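Local structure of aldehyde dehydrogenase (Trypanosoma brucei, 5MYP) at residues R44-L49 against K165-Y170; A6-N11 against L155-A160; L393-F398 against T412-V417; I124-Y129 against L198-A203. The protein probably oxidises aldehydes to carboxylic acids with NAD+ as the electron acceptor. One frame throughout, in Å; residues are numbered along the deposited sequence.

Contact 1. Residues R44-L49 against K165-Y170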
loop_
_atom_site.group_PDB
_atom_site.type_symbol
_atom_site.label_atom_id
_atom_site.label_comp_id
_atom_site.label_asym_id
_atom_site.label_seq_id
_atom_site.Cartn_x
_atom_site.Cartn_y
_atom_site.Cartn_z
ATOM N N ARG A 44 -2.456 -23.764 13.326
ATOM C CA ARG A 44 -1.943 -25.001 13.944
ATOM C C ARG A 44 -1.941 -26.180 12.964
ATOM O O ARG A 44 -1.015 -26.989 12.966
ATOM C CB ARG A 44 -2.748 -25.377 15.193
ATOM C CG ARG A 44 -2.437 -24.518 16.414
ATOM C CD ARG A 44 -2.950 -25.142 17.707
ATOM N NE ARG A 44 -4.258 -25.791 17.563
ATOM C CZ ARG A 44 -5.450 -25.239 17.820
ATOM N NH1 ARG A 44 -5.576 -23.983 18.262
ATOM N NH2 ARG A 44 -6.550 -25.970 17.638
ATOM N N SER A 45 -2.988 -26.278 12.123
ATOM C CA SER A 45 -3.082 -27.319 11.082
ATOM C C SER A 45 -2.027 -27.146 9.992
ATOM O O SER A 45 -1.487 -28.132 9.494
ATOM C CB SER A 45 -4.474 -27.334 10.445
ATOM O OG SER A 45 -5.486 -27.464 11.424
ATOM N N LEU A 46 -1.736 -25.899 9.620
ATOM C CA LEU A 46 -0.652 -25.604 8.669
ATOM C C LEU A 46 0.738 -25.876 9.269
ATOM O O LEU A 46 1.644 -26.291 8.554
ATOM C CB LEU A 46 -0.754 -24.174 8.125
ATOM C CG LEU A 46 -1.901 -23.964 7.135
ATOM C CD1 LEU A 46 -2.119 -22.491 6.832
ATOM C CD2 LEU A 46 -1.676 -24.741 5.845
ATOM N N LEU A 47 0.902 -25.654 10.573
ATOM C CA LEU A 47 2.110 -26.104 11.278
ATOM C C LEU A 47 2.255 -27.622 11.163
ATOM O O LEU A 47 3.339 -28.121 10.837
ATOM C CB LEU A 47 2.092 -25.686 12.752
ATOM C CG LEU A 47 3.261 -26.105 13.648
ATOM C CD1 LEU A 47 4.584 -25.634 13.085
ATOM C CD2 LEU A 47 3.054 -25.554 15.050
ATOM N N ASN A 48 1.157 -28.343 11.403
ATOM C CA ASN A 48 1.138 -29.804 11.239
ATOM C C ASN A 48 1.450 -30.220 9.797
ATOM O O ASN A 48 2.188 -31.180 9.584
ATOM C CB ASN A 48 -0.206 -30.408 11.684
ATOM C CG ASN A 48 -0.495 -30.210 13.169
ATOM O OD1 ASN A 48 -1.646 -30.330 13.605
ATOM N ND2 ASN A 48 0.537 -29.905 13.950
ATOM N N LEU A 49 0.903 -29.495 8.818
ATOM C CA LEU A 49 1.225 -29.721 7.394
ATOM C C LEU A 49 2.736 -29.714 7.151
ATOM O O LEU A 49 3.269 -30.613 6.500
ATOM C CB LEU A 49 0.545 -28.670 6.500
ATOM C CG LEU A 49 0.971 -28.545 5.028
ATOM C CD1 LEU A 49 0.646 -29.804 4.257
ATOM C CD2 LEU A 49 0.300 -27.354 4.367
ATOM N N LYS A 165 -1.662 -32.048 -3.053
ATOM C CA LYS A 165 -2.138 -33.286 -2.424
ATOM C C LYS A 165 -2.383 -33.109 -0.914
ATOM O O LYS A 165 -3.431 -33.510 -0.401
ATOM C CB LYS A 165 -1.140 -34.430 -2.665
ATOM C CG LYS A 165 -1.576 -35.776 -2.088
ATOM C CD LYS A 165 -0.515 -36.857 -2.218
ATOM C CE LYS A 165 -0.743 -37.959 -1.189
ATOM N NZ LYS A 165 0.029 -39.205 -1.467
ATOM N N LEU A 166 -1.424 -32.502 -0.217
ATOM C CA LEU A 166 -1.448 -32.447 1.254
ATOM C C LEU A 166 -2.362 -31.376 1.837
ATOM O O LEU A 166 -3.011 -31.622 2.845
ATOM C CB LEU A 166 -0.037 -32.255 1.817
ATOM C CG LEU A 166 0.933 -33.427 1.670
ATOM C CD1 LEU A 166 2.317 -32.994 2.115
ATOM C CD2 LEU A 166 0.475 -34.636 2.470
ATOM N N LEU A 167 -2.410 -30.198 1.215
ATOM C CA LEU A 167 -3.074 -29.032 1.818
ATOM C C LEU A 167 -4.549 -29.263 2.218
ATOM O O LEU A 167 -4.925 -28.915 3.343
ATOM C CB LEU A 167 -2.926 -27.784 0.924
ATOM C CG LEU A 167 -3.368 -26.429 1.487
ATOM C CD1 LEU A 167 -2.562 -26.068 2.721
ATOM C CD2 LEU A 167 -3.235 -25.364 0.406
ATOM N N PRO A 168 -5.369 -29.881 1.329
ATOM C CA PRO A 168 -6.765 -30.187 1.693
ATOM C C PRO A 168 -6.944 -31.061 2.944
ATOM O O PRO A 168 -7.972 -30.968 3.607
ATOM C CB PRO A 168 -7.309 -30.914 0.458
ATOM C CG PRO A 168 -6.440 -30.466 -0.652
ATOM C CD PRO A 168 -5.075 -30.307 -0.049
ATOM N N LYS A 169 -5.958 -31.895 3.257
ATOM C CA LYS A 169 -5.996 -32.717 4.472
ATOM C C LYS A 169 -5.797 -31.914 5.765
ATOM O O LYS A 169 -6.155 -32.392 6.838
ATOM C CB LYS A 169 -5.006 -33.884 4.342
ATOM C CG LYS A 169 -5.415 -34.801 3.186
ATOM C CD LYS A 169 -4.669 -36.124 3.148
ATOM C CE LYS A 169 -3.225 -35.953 2.725
ATOM N NZ LYS A 169 -2.599 -37.286 2.470
ATOM N N TYR A 170 -5.251 -30.699 5.657
ATOM C CA TYR A 170 -5.038 -29.817 6.809
ATOM C C TYR A 170 -5.936 -28.571 6.855
ATOM O O TYR A 170 -6.316 -28.137 7.945
ATOM C CB TYR A 170 -3.562 -29.422 6.894
ATOM C CG TYR A 170 -2.664 -30.622 7.077
ATOM C CD1 TYR A 170 -2.206 -31.336 5.979
ATOM C CD2 TYR A 170 -2.290 -31.062 8.348
ATOM C CE1 TYR A 170 -1.389 -32.447 6.128
ATOM C CE2 TYR A 170 -1.469 -32.171 8.510
ATOM C CZ TYR A 170 -1.022 -32.862 7.397
ATOM O OH TYR A 170 -0.198 -33.958 7.537
#
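Y170 and L49 meet face to backbone where helix 36-52 packs on helix 157-170, a near-antiparallel helix pair whose local axes approach to 9.4 Å at 145°. Helix 157-170 is the connecting helix of a beta-alpha-beta crossover between the parallel strands 147-151 and 176-178, so the pairing lays an N-terminal helix over the Rossmann-like half of the aldehyde dehydrogenase fold. The Y170 side chain can be followed outward. Its CB sits 3.6 Å from S45 O, and CG, placed anti to the carbonyl carbon (chi1 -61°), has both S45 O and L49 CB as neighbours. On one flank of the ring CD1 touches L49 CD1 at 3.7 Å; on the other, CD2 comes obliquely to 3.2 Å from S45 O, and CE2 lies beside the backbone of N48, nearest N48 C. Between these flanks L49 CA stands over the ring centre, 3.7 Å from the centroid and only 5° off the normal, a CH-pi contact with the helix backbone itself. L49 N also lies over this face, but its hydrogen is already spent on S45 O, one turn back in the same helix. At the tip, the Y170 hydroxyl is hydrogen-bonded to E52, the last residue of helix 36-52, and to N53 just after it, which gives the hydroxyl its polar partners. L49 CD1, besides meeting the ring, lies 3.5 Å from L166 CB, whereas CD2 reaches L167 CD1. That same L167 methyl also receives a second leucine, L46, whose CD2 approaches L167 CD1 to 3.5 Å.

Contact 2. Residues A6-N11 against L155-A160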
loop_
_atom_site.group_PDB
_atom_site.type_symbol
_atom_site.label_atom_id
_atom_site.label_comp_id
_atom_site.label_asym_id
_atom_site.label_seq_id
_atom_site.Cartn_x
_atom_site.Cartn_y
_atom_site.Cartn_z
ATOM N N ALA A 6 3.998 -39.166 -11.124
ATOM C CA ALA A 6 3.833 -38.088 -12.146
ATOM C C ALA A 6 4.833 -36.949 -11.944
ATOM O O ALA A 6 5.502 -36.535 -12.892
ATOM C CB ALA A 6 2.407 -37.550 -12.126
ATOM N N GLY A 7 4.926 -36.449 -10.712
ATOM C CA GLY A 7 5.809 -35.324 -10.380
ATOM C C GLY A 7 5.303 -33.954 -10.816
ATOM O O GLY A 7 6.067 -32.987 -10.813
ATOM N N VAL A 8 4.021 -33.870 -11.184
ATOM C CA VAL A 8 3.406 -32.634 -11.683
ATOM C C VAL A 8 1.951 -32.563 -11.193
ATOM O O VAL A 8 1.273 -33.595 -11.133
ATOM C CB VAL A 8 3.446 -32.555 -13.235
ATOM C CG1 VAL A 8 4.865 -32.325 -13.741
ATOM C CG2 VAL A 8 2.851 -33.802 -13.893
ATOM N N PRO A 9 1.467 -31.359 -10.823
ATOM C CA PRO A 9 0.053 -31.239 -10.480
ATOM C C PRO A 9 -0.817 -31.164 -11.737
ATOM O O PRO A 9 -0.361 -30.684 -12.777
ATOM C CB PRO A 9 0.000 -29.924 -9.695
ATOM C CG PRO A 9 1.097 -29.112 -10.267
ATOM C CD PRO A 9 2.180 -30.078 -10.648
ATOM N N GLU A 10 -2.052 -31.644 -11.638
ATOM C CA GLU A 10 -3.021 -31.497 -12.721
ATOM C C GLU A 10 -3.387 -30.019 -12.852
ATOM O O GLU A 10 -3.623 -29.354 -11.843
ATOM C CB GLU A 10 -4.274 -32.329 -12.436
ATOM C CG GLU A 10 -5.285 -32.360 -13.578
ATOM C CD GLU A 10 -6.514 -33.203 -13.262
ATOM O OE1 GLU A 10 -6.389 -34.210 -12.526
ATOM O OE2 GLU A 10 -7.614 -32.864 -13.757
ATOM N N ASN A 11 -3.418 -29.508 -14.084
ATOM C CA ASN A 11 -3.836 -28.126 -14.334
ATOM C C ASN A 11 -5.303 -27.956 -13.950
ATOM O O ASN A 11 -6.133 -28.810 -14.262
ATOM C CB ASN A 11 -3.662 -27.742 -15.807
ATOM C CG ASN A 11 -2.204 -27.622 -16.229
ATOM O OD1 ASN A 11 -1.327 -27.281 -15.434
ATOM N ND2 ASN A 11 -1.944 -27.883 -17.500
ATOM N N LEU A 155 7.080 -24.029 -12.399
ATOM C CA LEU A 155 8.517 -24.340 -12.476
ATOM C C LEU A 155 9.082 -25.018 -11.206
ATOM O O LEU A 155 10.292 -25.221 -11.113
ATOM C CB LEU A 155 9.325 -23.076 -12.822
ATOM C CG LEU A 155 9.173 -22.526 -14.245
ATOM C CD1 LEU A 155 7.961 -21.619 -14.390
ATOM C CD2 LEU A 155 10.426 -21.757 -14.648
ATOM N N ALA A 156 8.220 -25.345 -10.233
ATOM C CA ALA A 156 8.567 -26.270 -9.137
ATOM C C ALA A 156 7.444 -27.307 -9.011
ATOM O O ALA A 156 6.709 -27.323 -8.020
ATOM C CB ALA A 156 8.766 -25.512 -7.836
ATOM N N PRO A 157 7.306 -28.178 -10.031
ATOM C CA PRO A 157 6.132 -29.045 -10.131
ATOM C C PRO A 157 6.011 -30.123 -9.051
ATOM O O PRO A 157 4.895 -30.414 -8.620
ATOM C CB PRO A 157 6.280 -29.674 -11.521
ATOM C CG PRO A 157 7.741 -29.670 -11.778
ATOM C CD PRO A 157 8.226 -28.386 -11.168
ATOM N N ALA A 158 7.127 -30.713 -8.624
ATOM C CA ALA A 158 7.094 -31.740 -7.573
ATOM C C ALA A 158 6.561 -31.166 -6.256
ATOM O O ALA A 158 5.737 -31.793 -5.583
ATOM C CB ALA A 158 8.472 -32.357 -7.369
ATOM N N THR A 159 7.017 -29.961 -5.916
ATOM C CA THR A 159 6.541 -29.253 -4.728
ATOM C C THR A 159 5.069 -28.861 -4.865
ATOM O O THR A 159 4.305 -29.011 -3.919
ATOM C CB THR A 159 7.394 -27.998 -4.438
ATOM O OG1 THR A 159 8.774 -28.367 -4.346
ATOM C CG2 THR A 159 6.974 -27.336 -3.128
ATOM N N ALA A 160 4.685 -28.376 -6.046
ATOM C CA ALA A 160 3.291 -28.022 -6.337
ATOM C C ALA A 160 2.358 -29.228 -6.223
ATOM O O ALA A 160 1.269 -29.113 -5.670
ATOM C CB ALA A 160 3.176 -27.406 -7.723
#
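P9 and P157 meet across the joint between the N-terminal loop, residues 6-11, and the first turn of helix 157-170, each with its CB bond directed at the opposite segment. The CB bond of A160, one turn further along the helix, is directed at the loop as well. The P9 ring touches the helix through CG and CD: CG meets A160 CB at 3.7 Å, while CD lies 3.4 Å from P157 O. The P157 ring is met at CB by G7 O, at 3.4 Å, and by V8 CG1, at 3.7 Å. V8 CG1 is anti to the carbonyl carbon (chi1 -71°), and the V8 and P157 side chains cross obliquely rather than lying alongside. G7, whose backbone takes a positive phi of 77°, contributes main chain alone; its carbonyl oxygen comes to 3.3 Å from A158 N without the angle of a hydrogen bond. That amide is instead bound by D64 of helix 54-65, which also bonds T159 OG1, so the start of the helix takes its polar partner from helix 54-65. P157 follows the N-cap residue A156, and a proline suits this first helical position because no bond to a preceding turn is needed there. Within the helix, A160 N closes the first turn onto A156 O. With no hydrogen bond passing between the two segments and just 203 Å² buried in all, the loop is held here by the van der Waals fit of proline rings, a valine methyl, an alanine methyl and the G7 backbone, and not by polar bonds between the segments.

Contact 3. Residues L393-F398 against T412-V417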
loop_
_atom_site.group_PDB
_atom_site.type_symbol
_atom_site.label_atom_id
_atom_site.label_comp_id
_atom_site.label_asym_id
_atom_site.label_seq_id
_atom_site.Cartn_x
_atom_site.Cartn_y
_atom_site.Cartn_z
ATOM N N LEU A 393 16.222 -5.144 -3.878
ATOM C CA LEU A 393 15.544 -5.664 -2.694
ATOM C C LEU A 393 16.439 -5.618 -1.451
ATOM O O LEU A 393 15.951 -5.406 -0.342
ATOM C CB LEU A 393 15.066 -7.096 -2.946
ATOM C CG LEU A 393 14.133 -7.733 -1.914
ATOM C CD1 LEU A 393 12.902 -6.871 -1.665
ATOM C CD2 LEU A 393 13.722 -9.122 -2.374
ATOM N N ALA A 394 17.741 -5.820 -1.636
ATOM C CA ALA A 394 18.703 -5.757 -0.538
ATOM C C ALA A 394 19.935 -4.957 -0.944
ATOM O O ALA A 394 20.257 -4.850 -2.123
ATOM C CB ALA A 394 19.098 -7.161 -0.107
ATOM N N LEU A 395 20.594 -4.372 0.047
ATOM C CA LEU A 395 21.886 -3.720 -0.129
ATOM C C LEU A 395 22.759 -4.144 1.041
ATOM O O LEU A 395 22.324 -4.098 2.192
ATOM C CB LEU A 395 21.724 -2.199 -0.167
ATOM C CG LEU A 395 22.995 -1.349 -0.327
ATOM C CD1 LEU A 395 22.718 -0.094 -1.143
ATOM C CD2 LEU A 395 23.611 -0.974 1.012
ATOM N N TYR A 396 23.989 -4.545 0.745
ATOM C CA TYR A 396 24.893 -5.093 1.745
ATOM C C TYR A 396 26.153 -4.241 1.833
ATOM O O TYR A 396 26.714 -3.862 0.807
ATOM C CB TYR A 396 25.239 -6.536 1.382
ATOM C CG TYR A 396 24.025 -7.428 1.223
ATOM C CD1 TYR A 396 23.104 -7.556 2.256
ATOM C CD2 TYR A 396 23.800 -8.151 0.047
ATOM C CE1 TYR A 396 21.986 -8.366 2.127
ATOM C CE2 TYR A 396 22.690 -8.970 -0.090
ATOM C CZ TYR A 396 21.785 -9.074 0.956
ATOM O OH TYR A 396 20.686 -9.896 0.851
ATOM N N VAL A 397 26.582 -3.933 3.058
ATOM C CA VAL A 397 27.783 -3.128 3.298
ATOM C C VAL A 397 28.668 -3.843 4.312
ATOM O O VAL A 397 28.236 -4.101 5.432
ATOM C CB VAL A 397 27.439 -1.720 3.843
ATOM C CG1 VAL A 397 28.706 -0.878 4.011
ATOM C CG2 VAL A 397 26.439 -1.026 2.928
ATOM N N PHE A 398 29.893 -4.171 3.911
ATOM C CA PHE A 398 30.889 -4.724 4.824
ATOM C C PHE A 398 31.862 -3.615 5.201
ATOM O O PHE A 398 32.566 -3.085 4.339
ATOM C CB PHE A 398 31.615 -5.913 4.194
ATOM C CG PHE A 398 30.776 -7.156 4.122
ATOM C CD1 PHE A 398 29.889 -7.348 3.070
ATOM C CD2 PHE A 398 30.867 -8.135 5.105
ATOM C CE1 PHE A 398 29.107 -8.494 2.999
ATOM C CE2 PHE A 398 30.089 -9.282 5.042
ATOM C CZ PHE A 398 29.207 -9.463 3.985
ATOM N N THR A 412 21.615 5.866 -0.517
ATOM C CA THR A 412 21.064 4.804 -1.368
ATOM C C THR A 412 19.648 4.435 -0.938
ATOM O O THR A 412 19.237 4.719 0.191
ATOM C CB THR A 412 21.924 3.528 -1.306
ATOM O OG1 THR A 412 22.008 3.063 0.049
ATOM C CG2 THR A 412 23.322 3.789 -1.850
ATOM N N SER A 413 18.918 3.792 -1.848
ATOM C CA SER A 413 17.593 3.248 -1.558
ATOM C C SER A 413 17.536 1.770 -1.936
ATOM O O SER A 413 17.988 1.374 -3.011
ATOM C CB SER A 413 16.515 4.029 -2.298
ATOM O OG SER A 413 15.237 3.498 -2.010
ATOM N N SER A 414 16.983 0.963 -1.035
ATOM C CA SER A 414 16.869 -0.476 -1.233
ATOM C C SER A 414 15.764 -1.008 -0.339
ATOM O O SER A 414 15.335 -0.316 0.576
ATOM C CB SER A 414 18.185 -1.170 -0.897
ATOM O OG SER A 414 18.586 -0.876 0.434
ATOM N N GLY A 415 15.308 -2.227 -0.607
ATOM C CA GLY A 415 14.294 -2.873 0.225
ATOM C C GLY A 415 14.759 -3.107 1.658
ATOM O O GLY A 415 13.952 -3.099 2.578
ATOM N N ALA A 416 16.060 -3.326 1.832
ATOM C CA ALA A 416 16.674 -3.434 3.152
ATOM C C ALA A 416 18.175 -3.181 3.062
ATOM O O ALA A 416 18.748 -3.194 1.971
ATOM C CB ALA A 416 16.419 -4.814 3.743
ATOM N N VAL A 417 18.789 -2.940 4.218
ATOM C CA VAL A 417 20.243 -2.871 4.353
ATOM C C VAL A 417 20.674 -3.852 5.439
ATOM O O VAL A 417 20.084 -3.871 6.524
ATOM C CB VAL A 417 20.727 -1.454 4.734
ATOM C CG1 VAL A 417 22.244 -1.418 4.931
ATOM C CG2 VAL A 417 20.294 -0.451 3.680
#
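The beta-alpha-beta crossover formed by strand 395-398, helix 402-411 and strand 417-419 closes here, with L395 and V417 pairing as parallel neighbours in the sheet of the catalytic domain. L395 N donates to A416 O over 2.9 Å, bent to 135° at the hydrogen and 26° out of the carbonyl plane. The same oxygen is gripped a second time: S414 OG, from its own segment, donates from the opposite face of that plane at 2.8 Å. S414 OG is in turn hydrogen-bonded to R457 of the second subunit, which also reaches T412 OG1, and V417 pairs in parallel with a strand of that subunit, so the sheet runs on across the dimer interface. In the return direction V417 CA makes a CA-H...O contact of 3.2 Å with L395 O. Where the segments enter the pairing, G415 CA lies 3.1 Å from L393 O; a CB here would clash with that oxygen. The L393 CB bond points away from the other segment, and its side chain is about 4 Å from those of C259 and E223, predicted active-site residues. L395 carries the packing, its CG anti to the backbone N (chi1 179°). The L395 and V417 side chains lie side by side, CD2 4.2 Å from V417 CG1. Those of L395 and T412 cross at about a right angle, CD1 3.4 Å from T412 OG1, a hydroxyl oxygen also hydrogen-bonded to V408 O.

Contact 4. Residues I124-Y129 against L198-A203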
loop_
_atom_site.group_PDB
_atom_site.type_symbol
_atom_site.label_atom_id
_atom_site.label_comp_id
_atom_site.label_asym_id
_atom_site.label_seq_id
_atom_site.Cartn_x
_atom_site.Cartn_y
_atom_site.Cartn_z
ATOM N N ILE A 124 0.305 -15.646 -5.386
ATOM C CA ILE A 124 0.965 -16.252 -6.540
ATOM C C ILE A 124 2.406 -16.558 -6.144
ATOM O O ILE A 124 3.185 -15.653 -5.855
ATOM C CB ILE A 124 0.924 -15.334 -7.777
ATOM C CG1 ILE A 124 -0.534 -15.045 -8.175
ATOM C CG2 ILE A 124 1.688 -15.962 -8.947
ATOM C CD1 ILE A 124 -0.692 -13.906 -9.164
ATOM N N GLY A 125 2.743 -17.843 -6.121
ATOM C CA GLY A 125 4.051 -18.299 -5.673
ATOM C C GLY A 125 5.101 -18.233 -6.760
ATOM O O GLY A 125 4.799 -17.969 -7.925
ATOM N N THR A 126 6.343 -18.471 -6.361
ATOM C CA THR A 126 7.460 -18.556 -7.291
ATOM C C THR A 126 8.181 -19.898 -7.080
ATOM O O THR A 126 7.858 -20.655 -6.156
ATOM C CB THR A 126 8.399 -17.325 -7.176
ATOM O OG1 THR A 126 9.408 -17.392 -8.191
ATOM C CG2 THR A 126 9.053 -17.227 -5.800
ATOM N N TRP A 127 9.144 -20.178 -7.948
ATOM C CA TRP A 127 9.763 -21.512 -8.046
ATOM C C TRP A 127 11.031 -21.711 -7.209
ATOM O O TRP A 127 11.392 -22.850 -6.920
ATOM C CB TRP A 127 10.073 -21.864 -9.512
ATOM C CG TRP A 127 10.913 -20.854 -10.225
ATOM C CD1 TRP A 127 10.473 -19.835 -11.017
ATOM C CD2 TRP A 127 12.338 -20.750 -10.193
ATOM N NE1 TRP A 127 11.535 -19.109 -11.490
ATOM C CE2 TRP A 127 12.693 -19.646 -10.998
ATOM C CE3 TRP A 127 13.355 -21.491 -9.572
ATOM C CZ2 TRP A 127 14.022 -19.264 -11.199
ATOM C CZ3 TRP A 127 14.678 -21.102 -9.761
ATOM C CH2 TRP A 127 14.996 -20.000 -10.568
ATOM N N ASN A 128 11.716 -20.625 -6.845
ATOM C CA ASN A 128 13.070 -20.726 -6.268
ATOM C C ASN A 128 13.083 -21.212 -4.809
ATOM O O ASN A 128 13.966 -21.981 -4.419
ATOM C CB ASN A 128 13.860 -19.414 -6.452
ATOM C CG ASN A 128 13.297 -18.253 -5.652
ATOM O OD1 ASN A 128 12.094 -18.165 -5.429
ATOM N ND2 ASN A 128 14.171 -17.350 -5.227
ATOM N N TYR A 129 12.108 -20.762 -4.018
ATOM C CA TYR A 129 11.831 -21.323 -2.690
ATOM C C TYR A 129 10.331 -21.604 -2.667
ATOM O O TYR A 129 9.550 -20.809 -2.146
ATOM C CB TYR A 129 12.269 -20.369 -1.581
ATOM C CG TYR A 129 13.762 -20.137 -1.591
ATOM C CD1 TYR A 129 14.632 -20.984 -0.898
ATOM C CD2 TYR A 129 14.309 -19.093 -2.324
ATOM C CE1 TYR A 129 16.003 -20.777 -0.926
ATOM C CE2 TYR A 129 15.678 -18.877 -2.360
ATOM C CZ TYR A 129 16.524 -19.715 -1.662
ATOM O OH TYR A 129 17.885 -19.493 -1.704
ATOM N N LEU A 198 -0.925 -10.910 -3.391
ATOM C CA LEU A 198 0.523 -10.933 -3.165
ATOM C C LEU A 198 1.181 -11.735 -4.281
ATOM O O LEU A 198 0.827 -12.893 -4.509
ATOM C CB LEU A 198 0.884 -11.503 -1.789
ATOM C CG LEU A 198 2.372 -11.326 -1.403
ATOM C CD1 LEU A 198 2.559 -11.028 0.087
ATOM C CD2 LEU A 198 3.239 -12.510 -1.829
ATOM N N TYR A 199 2.140 -11.111 -4.964
ATOM C CA TYR A 199 2.887 -11.740 -6.051
ATOM C C TYR A 199 4.379 -11.660 -5.767
ATOM O O TYR A 199 4.898 -10.590 -5.460
ATOM C CB TYR A 199 2.584 -11.065 -7.399
ATOM C CG TYR A 199 3.516 -11.519 -8.502
ATOM C CD1 TYR A 199 3.295 -12.718 -9.174
ATOM C CD2 TYR A 199 4.646 -10.777 -8.838
ATOM C CE1 TYR A 199 4.153 -13.156 -10.173
ATOM C CE2 TYR A 199 5.522 -11.208 -9.827
ATOM C CZ TYR A 199 5.272 -12.396 -10.495
ATOM O OH TYR A 199 6.135 -12.823 -11.475
ATOM N N THR A 200 5.054 -12.800 -5.887
ATOM C CA THR A 200 6.505 -12.883 -5.820
ATOM C C THR A 200 7.000 -13.373 -7.176
ATOM O O THR A 200 6.472 -14.343 -7.725
ATOM C CB THR A 200 6.967 -13.846 -4.708
ATOM O OG1 THR A 200 6.340 -13.486 -3.472
ATOM C CG2 THR A 200 8.484 -13.799 -4.523
ATOM N N GLY A 201 8.003 -12.685 -7.721
ATOM C CA GLY A 201 8.568 -13.036 -9.022
ATOM C C GLY A 201 9.257 -11.864 -9.695
ATOM O O GLY A 201 9.961 -11.110 -9.039
ATOM N N SER A 202 9.042 -11.716 -11.002
ATOM C CA SER A 202 9.745 -10.718 -11.821
ATOM C C SER A 202 8.968 -9.409 -11.935
ATOM O O SER A 202 7.740 -9.396 -11.828
ATOM C CB SER A 202 9.989 -11.267 -13.223
ATOM O OG SER A 202 8.764 -11.431 -13.915
ATOM N N ALA A 203 9.695 -8.320 -12.173
ATOM C CA ALA A 203 9.091 -7.015 -12.452
ATOM C C ALA A 203 8.220 -7.029 -13.709
ATOM O O ALA A 203 7.179 -6.383 -13.744
ATOM C CB ALA A 203 10.173 -5.950 -12.587
HETATM O O HOH W 1 4.356 -15.314 -3.221
HETATM O O HOH W 2 5.947 -16.004 -9.802
#
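I124 N gives L198 O a hydrogen bond of 2.9 Å, almost straight at 173° and nearly along the C=O axis, pairing the parallel strands 110-124 and 196-200 of the Rossmann-like sheet. The next rung is weaker, with T200 N reaching I124 O at 3.4 Å. Two waters supplement it: one accepts from T200 OG1 at 2.7 Å and donates to I124 O, the other donates to both G125 O and T200 O. Outside this polar core, I124 CG2 lies at the edge of the Y199 ring, near its plane and 3.6 Å from CD1. The ring's hydroxyl accepts from S202 N at 3.1 Å, bracing the turn before helix 203-214. Further out, T126 CG2 meets T200 CG2 at 3.7 Å, the side chains crossing at about a right angle. L133 of helix 132-143 packs on both threonines, and the T200 side chain is about 4 Å from that of E223, a predicted active-site residue. One direct bond and one weak one are thus supplemented by waters on main-chain oxygens at the C-terminal ends of these parallel strands, the end of a Rossmann-like sheet where dinucleotides usually bind and probably do here.

Contacts 1, 2 and 4 interleave along the chain and belong to one Rossmann-like region, whereas contact 3 follows them in sequence and lies in the other sheet. Contacts 1 and 2 share helix 157-170, with centres 18 Å apart. Contact 2 touches contact 4 directly, L155 CB packing on W127 CB at 3.6 Å, so the loop before helix 157-170 packs on the loop after strand 110-124. Contact 3 is far from contact 1, about 36 Å between centres and on the opposite side of the chain's centre, but only about 20 Å from contact 4. Those two approach the predicted active-site residues C259 and E223 from the two sheets, while contacts 1 and 2 lie away from them.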